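Local atomic coordinates of putative isomerase (Streptomyces coelicolor A3, PDB entry 2OQH), a protein that belongs to the mandelate racemase/muconate lactonizing enzyme group of the enolase superfamily and may dehydrate D-glucarate to 5-dehydro-4-deoxy-D-glucarate. Residues Cys244-Val249 with Val271-Gly276; Val250-Phe255 with Ile277-Ala282. One frame throughout, in Å; residues are numbered along the deposited sequence.

Interaction 1. Residues Cys244-Val249 with Val271-Gly276; sequences CTNMCV and VYKWGG
The ammonium group of Lys273 donates to two partners: the backbone O of Asn246, 2.9 Å from NZ, and a water at 2.7 Å from NZ. The carbonyl is met almost end-on, with a C=O...NZ angle of 173°. The same water donates to Asn246 OD1, so the lysine holds this residue through both its backbone and its side chain. The contact joins two neighbouring units of the TIM barrel of the enolase superfamily: residues 246-249 form the loop that leaves strand 243-245, and residues 271-274 are a short, weakly bonded helical turn after the adjacent parallel strand 266-269. Lys273 begins extended, with CG anti to the backbone N (chi1 -177°), and bends only near its end, which turns NZ onto the backbone O of Asn246; the two side chains cross at about a right angle. The loop is shaped from within by Thr245, whose OG1 accepts from the backbone N atoms of Met247 and Cys248, an ST turn and an ST motif on one oxygen; Asp224 holds that hydroxyl as well. Farther along the loop, Val249 O lies at the edge of the Trp274 indole, near its plane, 3.5 Å from CZ2, and CH2 meets the CG1 methyl of Val249 at 4.2 Å. A second water lies in the plane of the indole, accepting from Trp274 NE1 at 3.1 Å and donating to Val249 O at 2.8 Å.

Interaction 2. Residues Val250-Phe255 with Ile277-Ala282; sequences VRFEDF and IAATKA
Phe252 reaches across to Ala279 and Ala282 with the far end of its ring, and the closest packing is there: CZ lies 3.4 Å from the backbone O of Ala279 and 3.8 Å from the CB methyl of Ala282. The carbonyl oxygen sits in the plane of the ring, at its edge, where the slightly positive C-H rim would suit it. With CG anti to its own carbonyl carbon (chi1 -72°), the ring extends from the start of helix 252-260 toward the opposing helix. Ala279 CB adds a looser touch, 4.2 Å from CE2. Small side chains one turn apart on helix 277-289 thus let the phenyl edge come close to the backbone. In the TIM barrel these are the outer helices of two successive strand-helix units, the turn 271-274 coming before the second, and they meet here near their N-terminal ends. Trp274, edge-to-face, and His286 also pack against Phe252. Toward solvent the packing gives way: none of the three touching residues is fully buried, and Glu253, next to Phe252, is exposed, with its CB over one face of the Arg251 guanidinium. Away from the interface, Asp254 ties the turn back to the preceding loop: OD2 accepts from Val250 N at 3.1 Å through its anti lone pair, while OD1 takes a weak hydrogen bond from Arg251 NE at 3.4 Å, part of a salt bridge.

In the fold
Two successive strand-loop-helix units of one barrel meet twice, and the chemistry changes with depth. Interaction 1, whose centre lies about 8 Å from the centre of the chain, is buried and relies on a charged amine, backbone carbonyls and two bridging waters to join the loop after strand 243-245 to the short helical turn after strand 266-269. Interaction 2, its centre about 13 Å from that of the chain, lies at the surface and joins the helices that come next by apolar packing, with no hydrogen bond across it. Both segments of interaction 1 run directly into those of interaction 2, and Trp274 spans both: its CZ3 lies 3.4 Å from Phe252 N. Within the second unit itself, Val271 packs against Thr280.

Interaction 1. Residues Cys244-Val249 with Val271-Gly276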
ATOM      1  N   CYS A 244     -14.659   3.006   1.597  1.00 11.18           N
ATOM      2  CA  CYS A 244     -13.271   3.179   1.196  1.00 12.04           C
ATOM      3  C   CYS A 244     -12.976   2.506  -0.142  1.00 12.44           C
ATOM      4  O   CYS A 244     -13.673   1.568  -0.541  1.00 12.27           O
ATOM      5  CB  CYS A 244     -12.363   2.607   2.292  1.00 12.49           C
ATOM      6  SG  CYS A 244     -10.585   2.745   1.998  1.00 14.98           S
ATOM      7  N   THR A 245     -11.949   2.988  -0.835  1.00 11.16           N
ATOM      8  CA  THR A 245     -11.578   2.416  -2.125  1.00 13.71           C
ATOM      9  C   THR A 245     -10.101   2.555  -2.478  1.00 13.37           C
ATOM     10  O   THR A 245      -9.412   3.471  -2.023  1.00 14.36           O
ATOM     11  CB  THR A 245     -12.353   3.077  -3.293  1.00 14.28           C
ATOM     12  OG1 THR A 245     -12.210   2.285  -4.476  1.00 15.59           O
ATOM     13  CG2 THR A 245     -11.784   4.467  -3.594  1.00 13.72           C
ATOM     14  N   ASN A 246      -9.635   1.623  -3.299  1.00 15.40           N
ATOM     15  CA  ASN A 246      -8.281   1.646  -3.836  1.00 16.75           C
ATOM     16  C   ASN A 246      -8.430   0.953  -5.179  1.00 16.27           C
ATOM     17  O   ASN A 246      -7.473   0.431  -5.737  1.00 17.56           O
ATOM     18  CB  ASN A 246      -7.263   0.930  -2.928  1.00 20.54           C
ATOM     19  CG  ASN A 246      -7.519  -0.557  -2.786  1.00 24.08           C
ATOM     20  OD1 ASN A 246      -7.515  -1.304  -3.761  1.00 27.03           O
ATOM     21  ND2 ASN A 246      -7.733  -0.995  -1.554  1.00 28.11           N
HETATM   22  N   MSE A 247      -9.665   0.972  -5.684  1.00 16.46           N
HETATM   23  CA  MSE A 247     -10.017   0.369  -6.966  1.00 17.32           C
HETATM   24  C   MSE A 247     -10.833   1.262  -7.912  1.00 17.48           C
HETATM   25  O   MSE A 247     -10.651   1.179  -9.125  1.00 18.21           O
HETATM   26  CB  MSE A 247     -10.784  -0.937  -6.753  1.00 18.68           C
HETATM   27  CG  MSE A 247      -9.938  -2.076  -6.193  1.00 24.16           C
HETATM   28 SE   MSE A 247     -10.967  -3.700  -5.908  1.00 32.17          SE
HETATM   29  CE  MSE A 247     -11.198  -4.234  -7.742  1.00 27.61           C
ATOM     30  N   CYS A 248     -11.731   2.098  -7.389  1.00 15.64           N
ATOM     31  CA  CYS A 248     -12.524   2.948  -8.282  1.00 16.05           C
ATOM     32  C   CYS A 248     -11.947   4.364  -8.429  1.00 15.85           C
ATOM     33  O   CYS A 248     -12.382   5.131  -9.286  1.00 16.70           O
ATOM     34  CB  CYS A 248     -13.997   2.998  -7.842  1.00 16.09           C
ATOM     35  SG  CYS A 248     -14.386   4.016  -6.418  1.00 16.61           S
ATOM     36  N   VAL A 249     -10.971   4.693  -7.585  1.00 13.84           N
ATOM     37  CA  VAL A 249     -10.272   5.977  -7.636  1.00 12.90           C
ATOM     38  C   VAL A 249      -8.803   5.614  -7.441  1.00 14.62           C
ATOM     39  O   VAL A 249      -8.336   5.516  -6.307  1.00 15.95           O
ATOM     40  CB  VAL A 249     -10.694   6.936  -6.500  1.00 12.60           C
ATOM     41  CG1 VAL A 249      -9.807   8.180  -6.523  1.00 12.49           C
ATOM     42  CG2 VAL A 249     -12.156   7.331  -6.654  1.00 13.66           C
ATOM     43  N   VAL A 271       1.942   4.576  -3.135  1.00 13.88           N
ATOM     44  CA  VAL A 271       2.974   5.103  -4.010  1.00 15.20           C
ATOM     45  C   VAL A 271       3.137   4.310  -5.294  1.00 15.53           C
ATOM     46  O   VAL A 271       3.303   4.873  -6.373  1.00 14.91           O
ATOM     47  CB  VAL A 271       4.328   5.151  -3.277  1.00 14.71           C
ATOM     48  CG1 VAL A 271       5.454   5.455  -4.262  1.00 16.83           C
ATOM     49  CG2 VAL A 271       4.275   6.199  -2.191  1.00 13.51           C
ATOM     50  N   TYR A 272       3.073   2.993  -5.167  1.00 16.02           N
ATOM     51  CA  TYR A 272       3.263   2.111  -6.295  1.00 16.60           C
ATOM     52  C   TYR A 272       2.079   2.071  -7.233  1.00 18.04           C
ATOM     53  O   TYR A 272       2.220   1.698  -8.398  1.00 19.85           O
ATOM     54  CB  TYR A 272       3.636   0.731  -5.755  1.00 17.78           C
ATOM     55  CG  TYR A 272       4.766   0.906  -4.773  1.00 17.94           C
ATOM     56  CD1 TYR A 272       6.023   1.316  -5.214  1.00 16.30           C
ATOM     57  CD2 TYR A 272       4.536   0.861  -3.401  1.00 18.30           C
ATOM     58  CE1 TYR A 272       7.016   1.697  -4.318  1.00 17.95           C
ATOM     59  CE2 TYR A 272       5.528   1.245  -2.487  1.00 18.76           C
ATOM     60  CZ  TYR A 272       6.765   1.666  -2.956  1.00 18.14           C
ATOM     61  OH  TYR A 272       7.738   2.101  -2.075  1.00 21.30           O
ATOM     62  N   LYS A 273       0.918   2.484  -6.741  1.00 16.76           N
ATOM     63  CA  LYS A 273      -0.280   2.512  -7.564  1.00 16.48           C
ATOM     64  C   LYS A 273      -0.439   3.888  -8.235  1.00 14.96           C
ATOM     65  O   LYS A 273      -0.911   3.986  -9.367  1.00 15.83           O
ATOM     66  CB  LYS A 273      -1.503   2.182  -6.695  1.00 17.98           C
ATOM     67  CG  LYS A 273      -2.831   2.115  -7.438  1.00 20.02           C
ATOM     68  CD  LYS A 273      -3.983   1.723  -6.495  1.00 19.16           C
ATOM     69  CE  LYS A 273      -3.999   0.234  -6.181  1.00 20.11           C
ATOM     70  NZ  LYS A 273      -5.029  -0.486  -6.981  1.00 19.50           N
ATOM     71  N   TRP A 274      -0.018   4.938  -7.533  1.00 14.87           N
ATOM     72  CA  TRP A 274      -0.121   6.309  -8.023  1.00 13.63           C
ATOM     73  C   TRP A 274       1.126   6.867  -8.725  1.00 14.86           C
ATOM     74  O   TRP A 274       1.142   8.018  -9.161  1.00 13.49           O
ATOM     75  CB  TRP A 274      -0.539   7.222  -6.867  1.00 13.47           C
ATOM     76  CG  TRP A 274      -1.955   6.950  -6.426  1.00 14.01           C
ATOM     77  CD1 TRP A 274      -2.423   5.816  -5.826  1.00 14.97           C
ATOM     78  CD2 TRP A 274      -3.097   7.791  -6.636  1.00 13.96           C
ATOM     79  NE1 TRP A 274      -3.786   5.893  -5.656  1.00 13.90           N
ATOM     80  CE2 TRP A 274      -4.226   7.096  -6.141  1.00 13.71           C
ATOM     81  CE3 TRP A 274      -3.279   9.065  -7.195  1.00 13.37           C
ATOM     82  CZ2 TRP A 274      -5.523   7.634  -6.193  1.00 13.59           C
ATOM     83  CZ3 TRP A 274      -4.573   9.600  -7.246  1.00 14.07           C
ATOM     84  CH2 TRP A 274      -5.673   8.883  -6.748  1.00 12.78           C
ATOM     85  N   GLY A 275       2.174   6.056  -8.810  1.00 12.82           N
ATOM     86  CA  GLY A 275       3.370   6.481  -9.511  1.00 14.30           C
ATOM     87  C   GLY A 275       4.467   7.228  -8.776  1.00 15.74           C
ATOM     88  O   GLY A 275       5.493   7.542  -9.382  1.00 17.78           O
ATOM     89  N   GLY A 276       4.286   7.520  -7.493  1.00 14.06           N
ATOM     90  CA  GLY A 276       5.339   8.232  -6.792  1.00 12.80           C
ATOM     91  C   GLY A 276       4.977   8.818  -5.443  1.00 12.93           C
ATOM     92  O   GLY A 276       3.822   8.779  -5.007  1.00 12.44           O
TER
HETATM   93  O   HOH W   1      -5.986  -2.632  -5.694  1.00 35.68           O
HETATM   94  O   HOH W   2      -6.264   4.312  -4.789  1.00 12.14           O

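Interaction 2. Residues Val250-Phe255 with Ile277-Ala282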
ATOM      1  N   VAL A 250      -8.085   5.402  -8.546  1.00 13.45           N
ATOM      2  CA  VAL A 250      -6.674   5.013  -8.484  1.00 14.06           C
ATOM      3  C   VAL A 250      -5.735   5.935  -9.263  1.00 13.54           C
ATOM      4  O   VAL A 250      -4.580   5.599  -9.514  1.00 14.20           O
ATOM      5  CB  VAL A 250      -6.479   3.566  -9.003  1.00 14.59           C
ATOM      6  CG1 VAL A 250      -7.387   2.617  -8.232  1.00 16.63           C
ATOM      7  CG2 VAL A 250      -6.785   3.491 -10.494  1.00 15.47           C
ATOM      8  N   ARG A 251      -6.247   7.097  -9.639  1.00 12.49           N
ATOM      9  CA  ARG A 251      -5.484   8.089 -10.381  1.00 13.31           C
ATOM     10  C   ARG A 251      -6.264   9.388 -10.286  1.00 11.43           C
ATOM     11  O   ARG A 251      -7.482   9.367 -10.147  1.00 13.29           O
ATOM     12  CB  ARG A 251      -5.339   7.665 -11.847  1.00 12.63           C
ATOM     13  CG  ARG A 251      -6.653   7.488 -12.576  1.00 15.46           C
ATOM     14  CD  ARG A 251      -6.447   7.027 -14.016  1.00 17.41           C
ATOM     15  NE  ARG A 251      -7.701   7.136 -14.753  1.00 22.75           N
ATOM     16  CZ  ARG A 251      -7.796   7.351 -16.067  1.00 24.63           C
ATOM     17  NH1 ARG A 251      -6.707   7.479 -16.812  1.00 25.13           N
ATOM     18  NH2 ARG A 251      -8.996   7.461 -16.630  1.00 26.45           N
ATOM     19  N   PHE A 252      -5.569  10.516 -10.353  1.00  9.97           N
ATOM     20  CA  PHE A 252      -6.239  11.803 -10.248  1.00 11.26           C
ATOM     21  C   PHE A 252      -7.384  12.015 -11.234  1.00  8.96           C
ATOM     22  O   PHE A 252      -8.348  12.695 -10.906  1.00 10.79           O
ATOM     23  CB  PHE A 252      -5.208  12.926 -10.347  1.00  9.92           C
ATOM     24  CG  PHE A 252      -4.351  13.037  -9.123  1.00 12.70           C
ATOM     25  CD1 PHE A 252      -4.868  13.576  -7.948  1.00 12.95           C
ATOM     26  CD2 PHE A 252      -3.043  12.555  -9.120  1.00 12.82           C
ATOM     27  CE1 PHE A 252      -4.099  13.623  -6.777  1.00 14.64           C
ATOM     28  CE2 PHE A 252      -2.267  12.595  -7.960  1.00 13.03           C
ATOM     29  CZ  PHE A 252      -2.793  13.134  -6.789  1.00 12.75           C
ATOM     30  N   GLU A 253      -7.301  11.420 -12.421  1.00  9.69           N
ATOM     31  CA  GLU A 253      -8.374  11.571 -13.400  1.00  9.89           C
ATOM     32  C   GLU A 253      -9.697  11.033 -12.853  1.00  9.94           C
ATOM     33  O   GLU A 253     -10.763  11.387 -13.353  1.00  8.32           O
ATOM     34  CB  GLU A 253      -8.035  10.855 -14.712  1.00 12.95           C
ATOM     35  CG  GLU A 253      -6.964  11.556 -15.528  1.00 18.32           C
ATOM     36  CD  GLU A 253      -5.552  11.046 -15.249  1.00 22.65           C
ATOM     37  OE1 GLU A 253      -5.246  10.657 -14.100  1.00 22.59           O
ATOM     38  OE2 GLU A 253      -4.736  11.054 -16.198  1.00 25.73           O
ATOM     39  N   ASP A 254      -9.615  10.185 -11.827  1.00  8.86           N
ATOM     40  CA  ASP A 254     -10.801   9.598 -11.195  1.00 10.97           C
ATOM     41  C   ASP A 254     -11.331  10.449 -10.045  1.00 10.31           C
ATOM     42  O   ASP A 254     -12.481  10.312  -9.644  1.00 11.23           O
ATOM     43  CB  ASP A 254     -10.492   8.229 -10.591  1.00 12.23           C
ATOM     44  CG  ASP A 254     -10.113   7.193 -11.617  1.00 17.28           C
ATOM     45  OD1 ASP A 254     -10.434   7.361 -12.814  1.00 17.14           O
ATOM     46  OD2 ASP A 254      -9.497   6.190 -11.201  1.00 18.95           O
ATOM     47  N   PHE A 255     -10.479  11.316  -9.508  1.00  9.88           N
ATOM     48  CA  PHE A 255     -10.859  12.118  -8.358  1.00 10.81           C
ATOM     49  C   PHE A 255     -12.067  13.044  -8.502  1.00 10.11           C
ATOM     50  O   PHE A 255     -13.028  12.916  -7.754  1.00 11.88           O
ATOM     51  CB  PHE A 255      -9.668  12.934  -7.868  1.00 10.01           C
ATOM     52  CG  PHE A 255      -9.796  13.367  -6.440  1.00 10.40           C
ATOM     53  CD1 PHE A 255      -9.404  12.520  -5.408  1.00 11.35           C
ATOM     54  CD2 PHE A 255     -10.348  14.608  -6.122  1.00 10.63           C
ATOM     55  CE1 PHE A 255      -9.557  12.898  -4.069  1.00 12.70           C
ATOM     56  CE2 PHE A 255     -10.511  15.002  -4.789  1.00 12.08           C
ATOM     57  CZ  PHE A 255     -10.112  14.143  -3.758  1.00 12.45           C
ATOM     58  N   ILE A 277       5.990   9.375  -4.787  1.00 11.73           N
ATOM     59  CA  ILE A 277       5.836   9.976  -3.476  1.00 11.64           C
ATOM     60  C   ILE A 277       5.106  11.314  -3.504  1.00 13.11           C
ATOM     61  O   ILE A 277       4.207  11.548  -2.697  1.00 13.20           O
ATOM     62  CB  ILE A 277       7.210  10.142  -2.805  1.00 12.51           C
ATOM     63  CG1 ILE A 277       7.751   8.751  -2.441  1.00 12.58           C
ATOM     64  CG2 ILE A 277       7.107  11.057  -1.589  1.00 11.35           C
ATOM     65  CD1 ILE A 277       9.084   8.759  -1.756  1.00 14.11           C
ATOM     66  N   ALA A 278       5.491  12.188  -4.429  1.00 11.83           N
ATOM     67  CA  ALA A 278       4.843  13.488  -4.534  1.00 12.20           C
ATOM     68  C   ALA A 278       3.356  13.319  -4.844  1.00 11.80           C
ATOM     69  O   ALA A 278       2.523  14.035  -4.293  1.00 12.75           O
ATOM     70  CB  ALA A 278       5.517  14.333  -5.613  1.00 11.62           C
ATOM     71  N   ALA A 279       3.022  12.372  -5.721  1.00 11.95           N
ATOM     72  CA  ALA A 279       1.622  12.141  -6.072  1.00 10.67           C
ATOM     73  C   ALA A 279       0.819  11.733  -4.842  1.00 11.95           C
ATOM     74  O   ALA A 279      -0.334  12.116  -4.694  1.00 11.60           O
ATOM     75  CB  ALA A 279       1.514  11.069  -7.137  1.00 11.38           C
ATOM     76  N   THR A 280       1.441  10.952  -3.963  1.00 10.63           N
ATOM     77  CA  THR A 280       0.780  10.488  -2.753  1.00  9.38           C
ATOM     78  C   THR A 280       0.616  11.637  -1.756  1.00 10.83           C
ATOM     79  O   THR A 280      -0.409  11.730  -1.086  1.00 10.99           O
ATOM     80  CB  THR A 280       1.559   9.317  -2.124  1.00  9.85           C
ATOM     81  OG1 THR A 280       1.650   8.252  -3.080  1.00 12.76           O
ATOM     82  CG2 THR A 280       0.857   8.806  -0.878  1.00  9.14           C
ATOM     83  N   LYS A 281       1.616  12.510  -1.661  1.00  9.49           N
ATOM     84  CA  LYS A 281       1.513  13.669  -0.772  1.00  9.57           C
ATOM     85  C   LYS A 281       0.407  14.562  -1.337  1.00 10.39           C
ATOM     86  O   LYS A 281      -0.357  15.177  -0.594  1.00 10.61           O
ATOM     87  CB  LYS A 281       2.825  14.458  -0.734  1.00 12.05           C
ATOM     88  CG  LYS A 281       4.001  13.720  -0.108  1.00 13.41           C
ATOM     89  CD  LYS A 281       3.831  13.585   1.392  1.00 14.81           C
ATOM     90  CE  LYS A 281       3.947  14.936   2.082  1.00 14.83           C
ATOM     91  NZ  LYS A 281       3.968  14.786   3.557  1.00 15.50           N
ATOM     92  N   ALA A 282       0.333  14.628  -2.662  1.00  9.26           N
ATOM     93  CA  ALA A 282      -0.685  15.429  -3.333  1.00  9.97           C
ATOM     94  C   ALA A 282      -2.071  14.888  -2.975  1.00 10.26           C
ATOM     95  O   ALA A 282      -2.977  15.642  -2.613  1.00 11.63           O
ATOM     96  CB  ALA A 282      -0.477  15.378  -4.840  1.00  9.70           C
TER